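DUF2235 domain-containing protein (Pseudomonas aeruginosa, PDB 4O5P) probably hydrolyses phospholipids as Tle1, a type VI secretion effector of the alpha/beta-hydrolase clan that targets membranes. Local coordinates at residues 180-185 with 710-715; 185-190 with 794-799; 759-764 with 803-808. All blocks are in the same frame, centred on the assembly; numbering follows the deposited sequence.

Contact 1. Residues 180-185 with 710-715; sequences TNWTVS and GVMLAS
A short beta hairpin, with strands 184-185 and 189-190, meets the loop that leads into strand 715-723 where Val184 packs against Met712 and the backbone that follows it. The two segments run across one another, their touching parts 113° apart, and come closest at Val184 and Ala714, whose CA atoms are 5.5 Å apart. Val184 buries more than any other residue here, and its closest approaches are all made by CG1. With CG1 anti to the backbone N (chi1 -176°), this methyl lies 4.0 Å from CE of Met712, a selenomethionine, and also rests against the main chain, where Val184 CG1 is 4.0 Å from Leu713 C and 4.1 Å from Ala714 N.

The Met712 side chain is bent at both chi2 and chi3; the latter (-62°) sets CE beside the valine methyl, and the two side chains cross at about a right angle. That methyl approaches the benzo end of the tryptophan more loosely, Met712 CE lying 4.5 Å from Trp182 CH2 and obliquely to the ring. The polar end of the indole is held separately, because Trp182 NE1 gives a hydrogen bond to Leu605 O. Ala714 is bonded to Leu605 as well, through the backbone, so Leu605 holds both segments. At the edge of the apolar patch a water donates to Ser185 O at a short 2.5 Å and, weakly, to Met712 O at 3.5 Å, making a lopsided bridge between the two backbones. Direct contact is van der Waals, methyl to methyl, ring or peptide; the polar link runs through the water. The arrangement is that of a two-stranded hairpin set against a non-regular loop of the Tle1-like C-terminal region, fastening chain parts more than 500 residues apart.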
ATOM      1  N   THR A 180       6.135  12.000  14.425  1.00 27.66           N
ATOM      2  CA  THR A 180       5.903  11.606  15.806  1.00 24.53           C
ATOM      3  C   THR A 180       7.134  10.951  16.435  1.00 26.89           C
ATOM      4  O   THR A 180       7.101  10.575  17.607  1.00 29.79           O
ATOM      5  CB  THR A 180       4.655  10.717  15.959  1.00 29.49           C
ATOM      6  OG1 THR A 180       4.631   9.721  14.925  1.00 27.27           O
ATOM      7  CG2 THR A 180       3.415  11.566  15.838  1.00 29.18           C
ATOM      8  N   ASN A 181       8.216  10.836  15.660  1.00 23.69           N
ATOM      9  CA  ASN A 181       9.500  10.329  16.165  1.00 26.68           C
ATOM     10  C   ASN A 181       9.453   9.037  16.981  1.00 27.94           C
ATOM     11  O   ASN A 181      10.068   8.963  18.047  1.00 27.85           O
ATOM     12  CB  ASN A 181      10.193  11.393  17.026  1.00 29.96           C
ATOM     13  CG  ASN A 181      10.307  12.722  16.327  1.00 27.83           C
ATOM     14  OD1 ASN A 181       9.847  13.737  16.837  1.00 32.66           O
ATOM     15  ND2 ASN A 181      10.923  12.725  15.154  1.00 27.81           N
ATOM     16  N   TRP A 182       8.732   8.026  16.511  1.00 25.39           N
ATOM     17  CA  TRP A 182       8.588   6.813  17.315  1.00 31.20           C
ATOM     18  C   TRP A 182       9.932   6.152  17.606  1.00 26.57           C
ATOM     19  O   TRP A 182      10.718   5.900  16.694  1.00 27.06           O
ATOM     20  CB  TRP A 182       7.623   5.798  16.669  1.00 28.55           C
ATOM     21  CG  TRP A 182       7.657   4.432  17.331  1.00 25.57           C
ATOM     22  CD1 TRP A 182       8.123   3.264  16.783  1.00 24.79           C
ATOM     23  CD2 TRP A 182       7.224   4.101  18.661  1.00 24.73           C
ATOM     24  NE1 TRP A 182       7.997   2.230  17.687  1.00 24.14           N
ATOM     25  CE2 TRP A 182       7.453   2.715  18.847  1.00 22.52           C
ATOM     26  CE3 TRP A 182       6.665   4.836  19.712  1.00 26.08           C
ATOM     27  CZ2 TRP A 182       7.146   2.054  20.044  1.00 24.14           C
ATOM     28  CZ3 TRP A 182       6.365   4.182  20.901  1.00 28.35           C
ATOM     29  CH2 TRP A 182       6.605   2.801  21.056  1.00 24.29           C
ATOM     30  N   THR A 183      10.193   5.912  18.891  1.00 30.99           N
ATOM     31  CA  THR A 183      11.269   5.019  19.312  1.00 28.44           C
ATOM     32  C   THR A 183      10.995   4.359  20.669  1.00 29.59           C
ATOM     33  O   THR A 183      10.034   4.699  21.372  1.00 27.74           O
ATOM     34  CB  THR A 183      12.649   5.721  19.367  1.00 31.31           C
ATOM     35  OG1 THR A 183      13.680   4.725  19.404  1.00 28.85           O
ATOM     36  CG2 THR A 183      12.765   6.625  20.604  1.00 26.63           C
ATOM     37  N   VAL A 184      11.851   3.399  21.016  1.00 29.77           N
ATOM     38  CA  VAL A 184      11.836   2.784  22.333  1.00 33.00           C
ATOM     39  C   VAL A 184      13.223   2.960  22.922  1.00 31.49           C
ATOM     40  O   VAL A 184      14.213   2.628  22.272  1.00 32.26           O
ATOM     41  CB  VAL A 184      11.515   1.288  22.248  1.00 29.38           C
ATOM     42  CG1 VAL A 184      11.401   0.691  23.641  1.00 32.53           C
ATOM     43  CG2 VAL A 184      10.226   1.071  21.463  1.00 28.91           C
ATOM     44  N   SER A 185      13.304   3.506  24.133  1.00 29.99           N
ATOM     45  CA  SER A 185      14.593   3.656  24.807  1.00 30.15           C
ATOM     46  C   SER A 185      14.632   2.843  26.103  1.00 34.45           C
ATOM     47  O   SER A 185      13.630   2.745  26.823  1.00 31.18           O
ATOM     48  CB  SER A 185      14.902   5.128  25.102  1.00 30.69           C
ATOM     49  OG  SER A 185      14.314   5.547  26.318  1.00 32.02           O
ATOM     50  N   GLY A 710       6.561  -8.146  30.344  1.00 32.02           N
ATOM     51  CA  GLY A 710       6.618  -7.180  31.428  1.00 29.61           C
ATOM     52  C   GLY A 710       7.753  -6.172  31.366  1.00 30.73           C
ATOM     53  O   GLY A 710       8.128  -5.575  32.389  1.00 32.05           O
ATOM     54  N   VAL A 711       8.301  -5.972  30.174  1.00 27.37           N
ATOM     55  CA  VAL A 711       9.321  -4.945  29.976  1.00 33.02           C
ATOM     56  C   VAL A 711       9.199  -4.336  28.580  1.00 29.59           C
ATOM     57  O   VAL A 711       8.748  -5.009  27.648  1.00 28.49           O
ATOM     58  CB  VAL A 711      10.742  -5.526  30.171  1.00 31.83           C
ATOM     59  CG1 VAL A 711      11.148  -6.374  28.967  1.00 29.71           C
ATOM     60  CG2 VAL A 711      11.737  -4.415  30.371  1.00 28.25           C
HETATM   61  N   MSE A 712       9.576  -3.066  28.434  1.00 29.31           N
HETATM   62  CA  MSE A 712       9.691  -2.461  27.104  1.00 29.73           C
HETATM   63  C   MSE A 712      11.054  -2.800  26.504  1.00 30.32           C
HETATM   64  O   MSE A 712      12.075  -2.790  27.202  1.00 31.20           O
HETATM   65  CB  MSE A 712       9.528  -0.935  27.158  1.00 28.12           C
HETATM   66  CG  MSE A 712       8.124  -0.445  27.500  1.00 32.68           C
HETATM   67 SE   MSE A 712       6.767  -0.731  26.116  0.72 31.22          SE
HETATM   68  CE  MSE A 712       7.567   0.358  24.699  1.00 28.69           C
ATOM     69  N   LEU A 713      11.074  -3.107  25.214  1.00 27.59           N
ATOM     70  CA  LEU A 713      12.328  -3.425  24.540  1.00 27.01           C
ATOM     71  C   LEU A 713      12.195  -3.151  23.043  1.00 29.55           C
ATOM     72  O   LEU A 713      11.117  -3.348  22.463  1.00 29.00           O
ATOM     73  CB  LEU A 713      12.708  -4.893  24.783  1.00 28.50           C
ATOM     74  CG  LEU A 713      14.200  -5.244  24.889  1.00 25.91           C
ATOM     75  CD1 LEU A 713      14.796  -4.608  26.115  1.00 31.15           C
ATOM     76  CD2 LEU A 713      14.437  -6.755  24.929  1.00 23.02           C
ATOM     77  N   ALA A 714      13.282  -2.709  22.417  1.00 25.84           N
ATOM     78  CA  ALA A 714      13.248  -2.348  20.994  1.00 28.44           C
ATOM     79  C   ALA A 714      12.927  -3.555  20.121  1.00 27.12           C
ATOM     80  O   ALA A 714      12.213  -3.429  19.123  1.00 24.46           O
ATOM     81  CB  ALA A 714      14.572  -1.697  20.555  1.00 20.78           C
ATOM     82  N   SER A 715      13.446  -4.719  20.521  1.00 22.16           N
ATOM     83  CA  SER A 715      13.248  -5.973  19.787  1.00 25.81           C
ATOM     84  C   SER A 715      13.000  -7.104  20.766  1.00 27.58           C
ATOM     85  O   SER A 715      13.700  -7.225  21.776  1.00 26.26           O
ATOM     86  CB  SER A 715      14.478  -6.325  18.944  1.00 26.75           C
ATOM     87  OG  SER A 715      14.287  -5.969  17.587  1.00 30.05           O
TER
HETATM   88  O   HOH W   1      12.886   0.559  27.752  1.00 31.06           O

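Contact 2. Residues 185-190 with 794-799; sequences STLTGG and PLAVAA
The turn of the hairpin and the first turn of helix 795-798 are joined by one backbone hydrogen bond, from Ala796 N to Thr186 O, 2.9 Å long with an N-H...O angle of 152°. Pro794, at the N-cap position, lies on the hairpin turn: its CB is 3.5 Å from Leu187 O and 3.6 Å from Gly189 N. The water also bound by Ser185 accepts from Leu795 N at 3.0 Å, an indirect second tie beside the direct bond.

In the turn, Thr188 and Gly189 both lie opposite Ser185, a classic beta bulge; Gly189 has a positive phi, and the hydroxyls Ser185 OG and Thr188 OG1 hydrogen-bond to each other at 2.6 Å. Side chains add two thin apolar contacts flanking the bond. Thr186 CG2 meets Leu795 CD2 at 4.2 Å, the two side chains crossing obliquely, while Leu187, although its CB is directed away from the helix, reaches Ala796 CB with CD1, 4.0 Å away. Leu795 continues inward onto Val711 and Leu713. Two N-H groups of the first helical turn, which have no acceptor within the helix itself, are thus satisfied by a turn carbonyl and a water, and the partial negative charge of the Thr186 carbonyl and of the water oxygen probably suits the positive end of the helix dipole.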
ATOM      1  N   SER A 185      13.304   3.506  24.133  1.00 29.99           N
ATOM      2  CA  SER A 185      14.593   3.656  24.807  1.00 30.15           C
ATOM      3  C   SER A 185      14.632   2.843  26.103  1.00 34.45           C
ATOM      4  O   SER A 185      13.630   2.745  26.823  1.00 31.18           O
ATOM      5  CB  SER A 185      14.902   5.128  25.102  1.00 30.69           C
ATOM      6  OG  SER A 185      14.314   5.547  26.318  1.00 32.02           O
ATOM      7  N   THR A 186      15.800   2.269  26.386  1.00 33.52           N
ATOM      8  CA  THR A 186      16.033   1.490  27.602  1.00 30.97           C
ATOM      9  C   THR A 186      15.686   2.297  28.852  1.00 30.45           C
ATOM     10  O   THR A 186      15.245   1.753  29.857  1.00 32.04           O
ATOM     11  CB  THR A 186      17.507   1.038  27.672  1.00 30.16           C
ATOM     12  OG1 THR A 186      18.366   2.185  27.594  1.00 28.40           O
ATOM     13  CG2 THR A 186      17.826   0.110  26.502  1.00 32.79           C
ATOM     14  N   LEU A 187      15.859   3.609  28.764  1.00 32.32           N
ATOM     15  CA  LEU A 187      15.635   4.485  29.908  1.00 33.48           C
ATOM     16  C   LEU A 187      14.174   4.872  30.166  1.00 36.55           C
ATOM     17  O   LEU A 187      13.730   4.916  31.321  1.00 33.34           O
ATOM     18  CB  LEU A 187      16.459   5.756  29.733  1.00 32.96           C
ATOM     19  CG  LEU A 187      16.668   6.591  30.986  1.00 33.37           C
ATOM     20  CD1 LEU A 187      17.143   5.702  32.127  1.00 36.01           C
ATOM     21  CD2 LEU A 187      17.676   7.709  30.696  1.00 37.10           C
ATOM     22  N   THR A 188      13.440   5.182  29.100  1.00 33.14           N
ATOM     23  CA  THR A 188      12.092   5.735  29.239  1.00 34.58           C
ATOM     24  C   THR A 188      10.988   4.922  28.552  1.00 36.09           C
ATOM     25  O   THR A 188       9.807   5.238  28.703  1.00 36.95           O
ATOM     26  CB  THR A 188      12.021   7.199  28.717  1.00 33.63           C
ATOM     27  OG1 THR A 188      12.662   7.289  27.437  1.00 31.50           O
ATOM     28  CG2 THR A 188      12.695   8.161  29.690  1.00 29.44           C
ATOM     29  N   GLY A 189      11.360   3.901  27.782  1.00 34.18           N
ATOM     30  CA  GLY A 189      10.376   3.086  27.082  1.00 32.80           C
ATOM     31  C   GLY A 189       9.879   3.740  25.803  1.00 33.27           C
ATOM     32  O   GLY A 189      10.678   4.236  25.003  1.00 31.90           O
ATOM     33  N   GLY A 190       8.565   3.739  25.599  1.00 27.93           N
ATOM     34  CA  GLY A 190       7.988   4.303  24.392  1.00 29.26           C
ATOM     35  C   GLY A 190       8.097   5.817  24.337  1.00 32.06           C
ATOM     36  O   GLY A 190       7.944   6.500  25.354  1.00 32.08           O
ATOM     37  N   PRO A 794      10.042   0.660  31.570  1.00 30.70           N
ATOM     38  CA  PRO A 794      11.257   0.662  30.747  1.00 31.69           C
ATOM     39  C   PRO A 794      12.286  -0.317  31.295  1.00 28.92           C
ATOM     40  O   PRO A 794      12.205  -0.687  32.470  1.00 25.72           O
ATOM     41  CB  PRO A 794      11.778   2.104  30.866  1.00 30.06           C
ATOM     42  CG  PRO A 794      10.970   2.751  31.971  1.00 28.54           C
ATOM     43  CD  PRO A 794       9.683   2.005  32.056  1.00 29.21           C
ATOM     44  N   LEU A 795      13.224  -0.740  30.455  1.00 23.66           N
ATOM     45  CA  LEU A 795      14.198  -1.750  30.855  1.00 32.05           C
ATOM     46  C   LEU A 795      14.996  -1.317  32.092  1.00 31.56           C
ATOM     47  O   LEU A 795      15.295  -2.135  32.963  1.00 29.61           O
ATOM     48  CB  LEU A 795      15.134  -2.076  29.691  1.00 26.00           C
ATOM     49  CG  LEU A 795      16.188  -3.155  29.913  1.00 30.90           C
ATOM     50  CD1 LEU A 795      15.549  -4.433  30.403  1.00 28.03           C
ATOM     51  CD2 LEU A 795      16.935  -3.401  28.611  1.00 31.91           C
ATOM     52  N   ALA A 796      15.308  -0.027  32.177  1.00 30.99           N
ATOM     53  CA  ALA A 796      16.120   0.476  33.281  1.00 31.07           C
ATOM     54  C   ALA A 796      15.389   0.433  34.612  1.00 31.86           C
ATOM     55  O   ALA A 796      16.024   0.399  35.655  1.00 36.63           O
ATOM     56  CB  ALA A 796      16.619   1.871  32.991  1.00 27.99           C
ATOM     57  N   VAL A 797      14.059   0.447  34.580  1.00 32.38           N
ATOM     58  CA  VAL A 797      13.264   0.364  35.808  1.00 34.64           C
ATOM     59  C   VAL A 797      13.077  -1.093  36.225  1.00 36.63           C
ATOM     60  O   VAL A 797      13.210  -1.444  37.397  1.00 41.52           O
ATOM     61  CB  VAL A 797      11.886   1.050  35.648  1.00 36.43           C
ATOM     62  CG1 VAL A 797      10.967   0.739  36.839  1.00 36.00           C
ATOM     63  CG2 VAL A 797      12.057   2.567  35.460  1.00 33.19           C
ATOM     64  N   ALA A 798      12.771  -1.939  35.252  1.00 36.32           N
ATOM     65  CA  ALA A 798      12.577  -3.357  35.509  1.00 34.45           C
ATOM     66  C   ALA A 798      13.882  -4.066  35.897  1.00 35.44           C
ATOM     67  O   ALA A 798      13.845  -5.129  36.509  1.00 35.15           O
ATOM     68  CB  ALA A 798      11.939  -4.025  34.289  1.00 32.69           C
ATOM     69  N   ALA A 799      15.028  -3.478  35.549  1.00 32.00           N
ATOM     70  CA  ALA A 799      16.321  -4.135  35.782  1.00 37.20           C
ATOM     71  C   ALA A 799      16.914  -3.903  37.175  1.00 43.12           C
ATOM     72  O   ALA A 799      17.863  -4.585  37.562  1.00 38.99           O
ATOM     73  CB  ALA A 799      17.328  -3.738  34.717  1.00 33.85           C
TER
HETATM   74  O   HOH W   1      12.886   0.559  27.752  1.00 31.06           O

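Contact 3. Residues 759-764 with 803-808; sequences IALPMV and PALQQV
Ile759 lies against Ala804 and Val808, one helical turn apart on helix 803-814, and here the contact is tight. Its CB is 3.7 Å from Val808 CG2, and its CG2, anti to the backbone N, sits 3.9 Å from Ala804 CB; the isoleucine and valine side chains cross obliquely. The longer branch of Ile759 ends in CD1, which lies 3.5 Å from Ala804 O, a carbonyl already used by Val808 N within the helix. Next to Ala804 and round the helix from it, Leu805 brings CD2 against the loop and meets Leu761 CD2 at 3.9 Å, the two leucines crossing at about a right angle. Leu761, Leu805 and Val808 are all buried, and Val808 also touches Leu795 of the preceding helix.

Toward solvent the fit is thinner. Ile759 CD1 lies 3.7 Å from OE1 of the exposed Gln807, whose extended side chain crosses the isoleucine at about a right angle and adds a little cover at the edge. At the other margin Pro762 and Leu805 reach toward each other tip to tip, with Pro762 CD and Leu805 CD2 4.1 Å apart, while the methyl of exposed Ala760 is directed away from the helix. Since the two segments share only carbon-carbon and carbon-oxygen contacts, the attachment of loop to helix depends on shape and the burial of aliphatic groups rather than on directional bonds.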
ATOM      1  N   ILE A 759      18.492 -14.008  26.992  1.00 26.45           N
ATOM      2  CA  ILE A 759      17.912 -14.070  28.340  1.00 29.24           C
ATOM      3  C   ILE A 759      16.382 -13.988  28.323  1.00 30.79           C
ATOM      4  O   ILE A 759      15.799 -13.245  27.534  1.00 26.93           O
ATOM      5  CB  ILE A 759      18.529 -12.975  29.261  1.00 29.47           C
ATOM      6  CG1 ILE A 759      20.006 -13.289  29.538  1.00 33.44           C
ATOM      7  CG2 ILE A 759      17.801 -12.871  30.580  1.00 29.03           C
ATOM      8  CD1 ILE A 759      20.788 -12.117  30.149  1.00 30.84           C
ATOM      9  N   ALA A 760      15.736 -14.772  29.183  1.00 30.34           N
ATOM     10  CA  ALA A 760      14.277 -14.802  29.250  1.00 31.16           C
ATOM     11  C   ALA A 760      13.689 -13.504  29.827  1.00 29.11           C
ATOM     12  O   ALA A 760      14.164 -12.990  30.838  1.00 21.75           O
ATOM     13  CB  ALA A 760      13.811 -16.019  30.063  1.00 27.46           C
ATOM     14  N   LEU A 761      12.636 -12.997  29.189  1.00 23.53           N
ATOM     15  CA  LEU A 761      11.944 -11.809  29.668  1.00 27.63           C
ATOM     16  C   LEU A 761      10.753 -12.180  30.560  1.00 26.62           C
ATOM     17  O   LEU A 761      10.078 -13.182  30.329  1.00 28.88           O
ATOM     18  CB  LEU A 761      11.486 -10.940  28.486  1.00 23.04           C
ATOM     19  CG  LEU A 761      12.609 -10.297  27.671  1.00 23.07           C
ATOM     20  CD1 LEU A 761      12.053  -9.607  26.437  1.00 25.61           C
ATOM     21  CD2 LEU A 761      13.396  -9.310  28.519  1.00 27.17           C
ATOM     22  N   PRO A 762      10.483 -11.355  31.580  1.00 27.27           N
ATOM     23  CA  PRO A 762       9.331 -11.566  32.465  1.00 28.56           C
ATOM     24  C   PRO A 762       7.996 -11.541  31.709  1.00 29.68           C
ATOM     25  O   PRO A 762       7.760 -10.642  30.897  1.00 28.76           O
ATOM     26  CB  PRO A 762       9.405 -10.362  33.415  1.00 30.19           C
ATOM     27  CG  PRO A 762      10.171  -9.317  32.648  1.00 29.57           C
ATOM     28  CD  PRO A 762      11.183 -10.088  31.867  1.00 26.24           C
HETATM   29  N   MSE A 763       7.148 -12.529  31.971  1.00 27.89           N
HETATM   30  CA  MSE A 763       5.806 -12.586  31.403  1.00 28.86           C
HETATM   31  C   MSE A 763       4.807 -12.328  32.514  1.00 35.14           C
HETATM   32  O   MSE A 763       5.058 -12.644  33.677  1.00 38.54           O
HETATM   33  CB  MSE A 763       5.503 -13.971  30.829  1.00 29.93           C
HETATM   34  CG  MSE A 763       6.501 -14.497  29.820  1.00 33.43           C
HETATM   35 SE   MSE A 763       6.563 -13.416  28.213  0.54 33.13          SE
HETATM   36  CE  MSE A 763       4.665 -13.413  27.757  1.00 20.97           C
ATOM     37  N   VAL A 764       3.667 -11.762  32.154  1.00 33.02           N
ATOM     38  CA  VAL A 764       2.579 -11.580  33.092  1.00 34.04           C
ATOM     39  C   VAL A 764       1.408 -12.298  32.442  1.00 36.56           C
ATOM     40  O   VAL A 764       1.434 -12.534  31.234  1.00 37.42           O
ATOM     41  CB  VAL A 764       2.278 -10.089  33.282  1.00 35.54           C
ATOM     42  CG1 VAL A 764       1.264  -9.879  34.389  1.00 40.48           C
ATOM     43  CG2 VAL A 764       3.569  -9.325  33.600  1.00 37.83           C
ATOM     44  N   PRO A 803      19.493  -9.123  38.135  1.00 42.68           N
ATOM     45  CA  PRO A 803      20.819  -9.208  37.511  1.00 40.74           C
ATOM     46  C   PRO A 803      20.742  -9.621  36.030  1.00 34.73           C
ATOM     47  O   PRO A 803      21.496  -9.081  35.195  1.00 34.72           O
ATOM     48  CB  PRO A 803      21.517 -10.271  38.353  1.00 33.13           C
ATOM     49  CG  PRO A 803      20.949 -10.041  39.732  1.00 38.53           C
ATOM     50  CD  PRO A 803      19.499  -9.652  39.514  1.00 39.17           C
ATOM     51  N   ALA A 804      19.826 -10.536  35.706  1.00 30.03           N
ATOM     52  CA  ALA A 804      19.640 -10.983  34.324  1.00 31.86           C
ATOM     53  C   ALA A 804      19.238  -9.835  33.392  1.00 28.71           C
ATOM     54  O   ALA A 804      19.848  -9.606  32.323  1.00 32.71           O
ATOM     55  CB  ALA A 804      18.604 -12.101  34.270  1.00 30.47           C
ATOM     56  N   LEU A 805      18.194  -9.116  33.791  1.00 30.36           N
ATOM     57  CA  LEU A 805      17.758  -7.971  33.019  1.00 26.16           C
ATOM     58  C   LEU A 805      18.871  -6.927  32.983  1.00 32.04           C
ATOM     59  O   LEU A 805      18.945  -6.158  32.045  1.00 27.93           O
ATOM     60  CB  LEU A 805      16.468  -7.378  33.587  1.00 31.88           C
ATOM     61  CG  LEU A 805      15.204  -8.236  33.451  1.00 31.28           C
ATOM     62  CD1 LEU A 805      13.968  -7.471  33.893  1.00 32.41           C
ATOM     63  CD2 LEU A 805      15.039  -8.751  32.023  1.00 28.72           C
ATOM     64  N   GLN A 806      19.746  -6.901  33.990  1.00 30.52           N
ATOM     65  CA  GLN A 806      20.872  -5.966  33.947  1.00 31.39           C
ATOM     66  C   GLN A 806      21.806  -6.324  32.798  1.00 30.23           C
ATOM     67  O   GLN A 806      22.299  -5.438  32.094  1.00 29.78           O
ATOM     68  CB  GLN A 806      21.637  -5.936  35.270  1.00 36.48           C
ATOM     69  CG  GLN A 806      20.873  -5.323  36.434  1.00 39.61           C
ATOM     70  CD  GLN A 806      21.587  -5.535  37.760  1.00 46.68           C
ATOM     71  OE1 GLN A 806      22.823  -5.546  37.826  1.00 39.51           O
ATOM     72  NE2 GLN A 806      20.809  -5.721  38.824  1.00 47.65           N
ATOM     73  N   GLN A 807      22.044  -7.615  32.580  1.00 31.40           N
ATOM     74  CA  GLN A 807      22.827  -7.972  31.384  1.00 32.47           C
ATOM     75  C   GLN A 807      22.117  -7.582  30.083  1.00 27.56           C
ATOM     76  O   GLN A 807      22.736  -6.996  29.166  1.00 31.64           O
ATOM     77  CB  GLN A 807      23.200  -9.451  31.369  1.00 34.63           C
ATOM     78  CG  GLN A 807      24.618  -9.716  31.878  1.00 38.06           C
ATOM     79  CD  GLN A 807      24.819 -11.154  32.276  1.00 40.53           C
ATOM     80  OE1 GLN A 807      23.888 -11.956  32.209  1.00 43.16           O
ATOM     81  NE2 GLN A 807      26.035 -11.494  32.698  1.00 48.48           N
ATOM     82  N   VAL A 808      20.825  -7.901  30.004  1.00 27.58           N
ATOM     83  CA  VAL A 808      20.029  -7.456  28.850  1.00 27.50           C
ATOM     84  C   VAL A 808      20.227  -5.962  28.597  1.00 27.15           C
ATOM     85  O   VAL A 808      20.495  -5.543  27.472  1.00 29.09           O
ATOM     86  CB  VAL A 808      18.529  -7.739  29.048  1.00 27.08           C
ATOM     87  CG1 VAL A 808      17.703  -7.115  27.927  1.00 27.03           C
ATOM     88  CG2 VAL A 808      18.279  -9.242  29.139  1.00 25.06           C
TER

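How the contacts relate
The three contacts form one continuous patch at the periphery, their centres 25 to 37 Å from the chain's centre. Contacts 1 and 2, with centres about 8 Å apart, share Ser185 and the bridging water, and use the first strand and the turn of one hairpin. Leu795 links all three: its CD2 is 3.5 Å from Leu713 CD1 of contact 1 and 3.9 Å from Val808 CG1 of contact 3. Contacts 2 and 3, about 12 Å apart between centres, use successive helices. Contacts 1 and 3, about 16 Å apart, are joined by a probable hydrogen bond, Gly710 N to Pro762 O at 2.8 Å. None of their residues belongs to the probable Ser237-His379-Asp281 triad.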